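Local atomic coordinates of hydrolase (Rhizobium meliloti, PDB entry 5HOE), a protein that is a carbohydrate acetylesterase of the SGNH (GDSL-like) hydrolase clan and probably cleaves acetyl ester bonds as an octamer. Residues Y42-Q46 with R47-A51; L181-A184 with L185-M189. All coordinates share one frame; numbering follows the deposited sequence.

In the fold
From the N terminus, the chain runs through strand 17-23 and helix 25-28 into a long loop. Contact 1 closes the end of that loop, where residues 42-46 turn into the start of helix 48-56. The chain then lays down strands 60-66, 100-104 and 147-152 of the parallel sheet. Contact 2 follows within helix 171-189, in its last turns before edge strand 192-195. The two are in series and neither nest nor cross. The centres of contact 1 and contact 2 are about 28 Å apart, on opposite sides of the chain's centre. Contact 1 ties the loop to strand 60-66 and helix 212-229. Contact 2 ties its helix to the other end of the sheet, to helix 118-133 and to a second subunit.

Contact 1. Residues Y42-Q46 with R47-A51; sequences YPYEQ and RWTGA
The phenol ring of Tyr44 takes Gly50 over one face. Gly50 CA lies 3.6 Å from the centroid of the Tyr44 ring, a CH-pi contact. The glycine is also held from the backbone side, with Gly50 CA 3.3 Å from Tyr44 O in a CA-H...O contact. The approach is this close because Gly50 has no side chain. The guanidinium of Arg47 has Tyr44 CA over the centre of one face, and its plane stands 67° from the tyrosine ring. At its edge, Arg47 NH1 gives a 2.8 Å hydrogen bond to Tyr42 O, in the carbonyl plane. The bend at chi3 (-87°) turns the arginine tip back across residues 42-44. Arg47 N donates to Tyr44 O at 3.1 Å. Water 1 lies between Glu45 OE2 (3.1 Å) and Gly50 O (2.7 Å) and bridges the turn and the helix. The 3-10 turn 44-46 thus leads into helix 48-56 of the SGNH hydrolase fold, with Arg47 at the N-cap. Arg47 NH2 forms a salt bridge with Glu64 on strand 60-66, which Thr49 OG1 also reaches by a hydrogen bond. An alanine in place of Arg47 would probably leave Tyr42 O without this donor and Glu64 without its salt-bridge partner. Tyr42 packs on helix 212-229, and Trp48 reaches strand 100-104.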
ATOM      1  N   TYR A  42     -31.488  19.669 -10.970  1.00 17.93           N
ATOM      2  CA  TYR A  42     -32.136  20.962 -11.142  1.00 18.39           C
ATOM      3  C   TYR A  42     -31.406  21.759 -12.224  1.00 20.06           C
ATOM      4  O   TYR A  42     -30.177  21.700 -12.312  1.00 19.94           O
ATOM      5  CB  TYR A  42     -32.078  21.779  -9.844  1.00 19.11           C
ATOM      6  CG  TYR A  42     -33.085  21.395  -8.786  1.00 17.20           C
ATOM      7  CD1 TYR A  42     -34.433  21.671  -8.962  1.00 18.13           C
ATOM      8  CD2 TYR A  42     -32.693  20.783  -7.594  1.00 17.37           C
ATOM      9  CE1 TYR A  42     -35.359  21.331  -7.992  1.00 18.40           C
ATOM     10  CE2 TYR A  42     -33.614  20.459  -6.619  1.00 15.57           C
ATOM     11  CZ  TYR A  42     -34.935  20.722  -6.821  1.00 16.49           C
ATOM     12  OH  TYR A  42     -35.852  20.363  -5.850  1.00 17.76           O
ATOM     13  N   PRO A  43     -32.115  22.536 -13.037  1.00 21.78           N
ATOM     14  CA  PRO A  43     -31.421  23.486 -13.911  1.00 22.37           C
ATOM     15  C   PRO A  43     -30.691  24.539 -13.087  1.00 21.10           C
ATOM     16  O   PRO A  43     -31.008  24.783 -11.923  1.00 20.70           O
ATOM     17  CB  PRO A  43     -32.550  24.105 -14.738  1.00 23.59           C
ATOM     18  CG  PRO A  43     -33.750  23.964 -13.896  1.00 24.42           C
ATOM     19  CD  PRO A  43     -33.577  22.700 -13.097  1.00 23.20           C
ATOM     20  N   TYR A  44     -29.693  25.162 -13.723  1.00 18.70           N
ATOM     21  CA  TYR A  44     -28.785  26.065 -13.024  1.00 20.49           C
ATOM     22  C   TYR A  44     -29.526  27.121 -12.216  1.00 21.95           C
ATOM     23  O   TYR A  44     -29.161  27.396 -11.066  1.00 21.87           O
ATOM     24  CB  TYR A  44     -27.870  26.716 -14.054  1.00 21.84           C
ATOM     25  CG  TYR A  44     -26.821  27.647 -13.507  1.00 23.00           C
ATOM     26  CD1 TYR A  44     -25.872  27.208 -12.587  1.00 22.99           C
ATOM     27  CD2 TYR A  44     -26.774  28.967 -13.910  1.00 23.14           C
ATOM     28  CE1 TYR A  44     -24.905  28.053 -12.098  1.00 23.40           C
ATOM     29  CE2 TYR A  44     -25.789  29.830 -13.435  1.00 24.62           C
ATOM     30  CZ  TYR A  44     -24.862  29.364 -12.525  1.00 23.86           C
ATOM     31  OH  TYR A  44     -23.882  30.196 -12.038  1.00 24.60           O
ATOM     32  N   GLU A  45     -30.576  27.716 -12.788  1.00 24.02           N
ATOM     33  CA  GLU A  45     -31.261  28.803 -12.096  1.00 24.28           C
ATOM     34  C   GLU A  45     -32.112  28.333 -10.930  1.00 22.93           C
ATOM     35  O   GLU A  45     -32.635  29.173 -10.201  1.00 26.60           O
ATOM     36  CB  GLU A  45     -32.091  29.644 -13.069  1.00 27.43           C
ATOM     37  CG  GLU A  45     -31.260  30.400 -14.108  1.00 30.65           C
ATOM     38  CD  GLU A  45     -30.183  31.317 -13.507  1.00 36.10           C
ATOM     39  OE1 GLU A  45     -30.229  31.642 -12.298  1.00 37.70           O
ATOM     40  OE2 GLU A  45     -29.271  31.717 -14.258  1.00 39.37           O
ATOM     41  N   GLN A  46     -32.226  27.027 -10.711  1.00 21.51           N
ATOM     42  CA  GLN A  46     -32.923  26.471  -9.562  1.00 21.05           C
ATOM     43  C   GLN A  46     -31.963  25.811  -8.584  1.00 19.60           C
ATOM     44  O   GLN A  46     -32.406  25.142  -7.640  1.00 20.12           O
ATOM     45  CB  GLN A  46     -33.986  25.481 -10.028  1.00 22.01           C
ATOM     46  CG  GLN A  46     -35.190  26.161 -10.669  1.00 25.07           C
ATOM     47  CD  GLN A  46     -36.314  25.198 -10.927  1.00 29.62           C
ATOM     48  OE1 GLN A  46     -36.086  24.007 -11.110  1.00 31.76           O
ATOM     49  NE2 GLN A  46     -37.542  25.704 -10.928  1.00 32.35           N
ATOM     50  N   ARG A  47     -30.661  25.951  -8.819  1.00 20.56           N
ATOM     51  CA  ARG A  47     -29.626  25.517  -7.895  1.00 20.41           C
ATOM     52  C   ARG A  47     -29.235  26.693  -7.010  1.00 20.83           C
ATOM     53  O   ARG A  47     -29.389  27.856  -7.396  1.00 19.88           O
ATOM     54  CB  ARG A  47     -28.399  25.023  -8.663  1.00 22.46           C
ATOM     55  CG  ARG A  47     -28.722  24.010  -9.756  1.00 24.26           C
ATOM     56  CD  ARG A  47     -27.608  23.033 -10.052  1.00 25.17           C
ATOM     57  NE  ARG A  47     -26.619  23.484 -11.028  1.00 25.51           N
ATOM     58  CZ  ARG A  47     -26.619  23.184 -12.326  1.00 25.80           C
ATOM     59  NH1 ARG A  47     -27.595  22.465 -12.885  1.00 27.73           N
ATOM     60  NH2 ARG A  47     -25.643  23.647 -13.091  1.00 25.57           N
ATOM     61  N   TRP A  48     -28.723  26.396  -5.815  1.00 19.78           N
ATOM     62  CA  TRP A  48     -28.307  27.502  -4.962  1.00 18.07           C
ATOM     63  C   TRP A  48     -27.167  28.277  -5.605  1.00 17.54           C
ATOM     64  O   TRP A  48     -27.127  29.511  -5.521  1.00 18.10           O
ATOM     65  CB  TRP A  48     -27.991  27.043  -3.539  1.00 16.64           C
ATOM     66  CG  TRP A  48     -26.661  26.330  -3.288  1.00 15.53           C
ATOM     67  CD1 TRP A  48     -26.494  24.984  -3.064  1.00 15.70           C
ATOM     68  CD2 TRP A  48     -25.364  26.917  -3.138  1.00 15.80           C
ATOM     69  NE1 TRP A  48     -25.176  24.703  -2.794  1.00 16.43           N
ATOM     70  CE2 TRP A  48     -24.460  25.870  -2.844  1.00 15.60           C
ATOM     71  CE3 TRP A  48     -24.868  28.218  -3.251  1.00 17.13           C
ATOM     72  CZ2 TRP A  48     -23.088  26.086  -2.660  1.00 15.98           C
ATOM     73  CZ3 TRP A  48     -23.508  28.438  -3.045  1.00 17.46           C
ATOM     74  CH2 TRP A  48     -22.631  27.375  -2.769  1.00 15.48           C
ATOM     75  N   THR A  49     -26.291  27.578  -6.324  1.00 18.37           N
ATOM     76  CA  THR A  49     -25.170  28.226  -6.991  1.00 18.11           C
ATOM     77  C   THR A  49     -25.655  29.238  -8.031  1.00 18.64           C
ATOM     78  O   THR A  49     -25.157  30.373  -8.094  1.00 20.08           O
ATOM     79  CB  THR A  49     -24.330  27.140  -7.648  1.00 18.38           C
ATOM     80  OG1 THR A  49     -25.211  26.296  -8.401  1.00 19.62           O
ATOM     81  CG2 THR A  49     -23.568  26.299  -6.588  1.00 19.98           C
ATOM     82  N   GLY A  50     -26.636  28.849  -8.856  1.00 18.47           N
ATOM     83  CA  GLY A  50     -27.126  29.751  -9.892  1.00 19.89           C
ATOM     84  C   GLY A  50     -27.921  30.911  -9.327  1.00 18.59           C
ATOM     85  O   GLY A  50     -27.870  32.034  -9.854  1.00 20.13           O
ATOM     86  N   ALA A  51     -28.677  30.657  -8.263  1.00 19.78           N
ATOM     87  CA  ALA A  51     -29.383  31.716  -7.553  1.00 20.14           C
ATOM     88  C   ALA A  51     -28.418  32.682  -6.874  1.00 19.27           C
ATOM     89  O   ALA A  51     -28.659  33.897  -6.857  1.00 21.51           O
ATOM     90  CB  ALA A  51     -30.336  31.094  -6.530  1.00 20.29           C
TER
HETATM   91  O   HOH W   1     -27.528  33.226 -12.208  1.00 37.27           O

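Contact 2. Residues L181-A184 with L185-M189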
ATOM      1  N   LEU A 181     -20.425  23.163  15.769  1.00 16.27           N
ATOM      2  CA  LEU A 181     -19.036  22.755  15.620  1.00 16.21           C
ATOM      3  C   LEU A 181     -18.369  23.458  14.448  1.00 15.49           C
ATOM      4  O   LEU A 181     -17.189  23.824  14.543  1.00 15.95           O
ATOM      5  CB  LEU A 181     -18.953  21.240  15.449  1.00 16.50           C
ATOM      6  CG  LEU A 181     -19.319  20.448  16.707  1.00 18.77           C
ATOM      7  CD1 LEU A 181     -19.555  18.956  16.408  1.00 20.60           C
ATOM      8  CD2 LEU A 181     -18.234  20.625  17.730  1.00 22.40           C
ATOM      9  N   TYR A 182     -19.098  23.657  13.335  1.00 15.63           N
ATOM     10  CA  TYR A 182     -18.509  24.385  12.208  1.00 15.33           C
ATOM     11  C   TYR A 182     -18.261  25.847  12.558  1.00 15.96           C
ATOM     12  O   TYR A 182     -17.298  26.446  12.067  1.00 16.12           O
ATOM     13  CB  TYR A 182     -19.402  24.313  10.958  1.00 14.18           C
ATOM     14  CG  TYR A 182     -19.427  22.994  10.203  1.00 12.43           C
ATOM     15  CD1 TYR A 182     -18.976  21.807  10.776  1.00 14.08           C
ATOM     16  CD2 TYR A 182     -19.890  22.950   8.892  1.00 13.70           C
ATOM     17  CE1 TYR A 182     -19.015  20.605  10.056  1.00 13.41           C
ATOM     18  CE2 TYR A 182     -19.933  21.759   8.177  1.00 12.65           C
ATOM     19  CZ  TYR A 182     -19.504  20.593   8.768  1.00 12.77           C
ATOM     20  OH  TYR A 182     -19.540  19.433   8.018  1.00 12.67           O
ATOM     21  N   LYS A 183     -19.124  26.441  13.383  1.00 13.67           N
ATOM     22  CA  LYS A 183     -18.903  27.821  13.817  1.00 14.96           C
ATOM     23  C   LYS A 183     -17.625  27.906  14.646  1.00 15.64           C
ATOM     24  O   LYS A 183     -16.800  28.806  14.453  1.00 17.85           O
ATOM     25  CB  LYS A 183     -20.098  28.307  14.648  1.00 15.96           C
ATOM     26  CG  LYS A 183     -19.952  29.735  15.205  1.00 23.02           C
ATOM     27  CD  LYS A 183     -20.097  30.762  14.138  1.00 30.29           C
ATOM     28  CE  LYS A 183     -19.799  32.164  14.670  1.00 33.69           C
ATOM     29  NZ  LYS A 183     -19.740  33.147  13.559  1.00 34.39           N
ATOM     30  N   ALA A 184     -17.440  26.951  15.562  1.00 17.13           N
ATOM     31  CA  ALA A 184     -16.231  26.906  16.380  1.00 16.99           C
ATOM     32  C   ALA A 184     -14.982  26.698  15.522  1.00 16.28           C
ATOM     33  O   ALA A 184     -13.948  27.340  15.745  1.00 15.93           O
ATOM     34  CB  ALA A 184     -16.369  25.786  17.406  1.00 16.65           C
ATOM     35  N   LEU A 185     -15.067  25.810  14.528  1.00 15.22           N
ATOM     36  CA  LEU A 185     -13.955  25.573  13.614  1.00 14.35           C
ATOM     37  C   LEU A 185     -13.599  26.834  12.843  1.00 15.54           C
ATOM     38  O   LEU A 185     -12.420  27.200  12.733  1.00 15.63           O
ATOM     39  CB  LEU A 185     -14.356  24.478  12.631  1.00 14.08           C
ATOM     40  CG  LEU A 185     -13.466  24.295  11.384  1.00 15.49           C
ATOM     41  CD1 LEU A 185     -12.143  23.639  11.748  1.00 16.49           C
ATOM     42  CD2 LEU A 185     -14.180  23.483  10.328  1.00 17.03           C
ATOM     43  N   ALA A 186     -14.608  27.489  12.265  1.00 16.30           N
ATOM     44  CA  ALA A 186     -14.351  28.668  11.447  1.00 16.08           C
ATOM     45  C   ALA A 186     -13.756  29.800  12.283  1.00 16.71           C
ATOM     46  O   ALA A 186     -12.868  30.520  11.818  1.00 17.77           O
ATOM     47  CB  ALA A 186     -15.630  29.116  10.739  1.00 17.38           C
ATOM     48  N   ASP A 187     -14.227  29.976  13.519  1.00 15.43           N
ATOM     49  CA  ASP A 187     -13.597  30.972  14.383  1.00 16.78           C
ATOM     50  C   ASP A 187     -12.136  30.623  14.648  1.00 18.15           C
ATOM     51  O   ASP A 187     -11.259  31.497  14.603  1.00 19.43           O
ATOM     52  CB  ASP A 187     -14.350  31.090  15.707  1.00 18.72           C
ATOM     53  CG  ASP A 187     -15.684  31.778  15.568  1.00 23.35           C
ATOM     54  OD1 ASP A 187     -15.923  32.416  14.514  1.00 25.29           O
ATOM     55  OD2 ASP A 187     -16.484  31.682  16.532  1.00 25.60           O
ATOM     56  N   PHE A 188     -11.858  29.352  14.931  1.00 16.31           N
ATOM     57  CA  PHE A 188     -10.504  28.922  15.268  1.00 16.59           C
ATOM     58  C   PHE A 188      -9.563  29.116  14.083  1.00 16.29           C
ATOM     59  O   PHE A 188      -8.450  29.643  14.236  1.00 18.51           O
ATOM     60  CB  PHE A 188     -10.592  27.454  15.687  1.00 17.45           C
ATOM     61  CG  PHE A 188      -9.299  26.834  16.158  1.00 16.86           C
ATOM     62  CD1 PHE A 188      -8.443  26.223  15.256  1.00 15.29           C
ATOM     63  CD2 PHE A 188      -8.968  26.818  17.506  1.00 19.30           C
ATOM     64  CE1 PHE A 188      -7.268  25.615  15.689  1.00 18.42           C
ATOM     65  CE2 PHE A 188      -7.810  26.208  17.944  1.00 19.52           C
ATOM     66  CZ  PHE A 188      -6.957  25.601  17.035  1.00 18.26           C
ATOM     67  N   MET A 189     -10.006  28.721  12.884  1.00 15.80           N
ATOM     68  CA  MET A 189      -9.189  28.845  11.684  1.00 15.15           C
ATOM     69  C   MET A 189      -9.251  30.242  11.057  1.00 17.23           C
ATOM     70  O   MET A 189      -8.578  30.480  10.051  1.00 18.21           O
ATOM     71  CB  MET A 189      -9.562  27.755  10.665  1.00 16.68           C
ATOM     72  CG  MET A 189      -9.282  26.350  11.158  1.00 18.09           C
ATOM     73  SD  MET A 189      -9.438  25.094   9.888  1.00 21.12           S
ATOM     74  CE  MET A 189      -7.949  25.338   8.943  1.00 24.32           C
TER
HETATM   75  O   HOH W   2     -17.707  35.136  15.098  1.00 44.74           O
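Leu185 N donates to Leu181 O, the first of four backbone hydrogen bonds that each run from an N-H to the carbonyl four residues earlier. This bond and the next, Ala186 N to Tyr182 O, are both 2.9 Å long. Asp187 N to Lys183 O and Phe188 N to Ala184 O follow, both at 3.0 Å. On the exposed side, the Lys183 chain bends at chi2 (73°) and lies across the Asp187 carboxylate. Lys183 CE comes within 3.8 Å of Asp187 OD2. Lys183 NZ stays 4.0 Å from Asp187 OD1, too far apart for a salt bridge, although the opposite charges probably still attract. Water 2 spans the pair: it accepts from Lys183 NZ and donates weakly to Asp187 OD1. The inner side is packed. Tyr182 sits against strand 147-152 and Phe193, and its hydroxyl is hydrogen-bonded to Leu105 O. Leu185 meets Met125 of helix 118-133. Another face is turned to a second subunit. There the Phe188 ring meets Phe164 of the second subunit edge-to-face. This is a regular alpha-helix of the SGNH hydrolase alpha/beta fold, packed on the parallel sheet inside the chain and lending a face to the subunit interface.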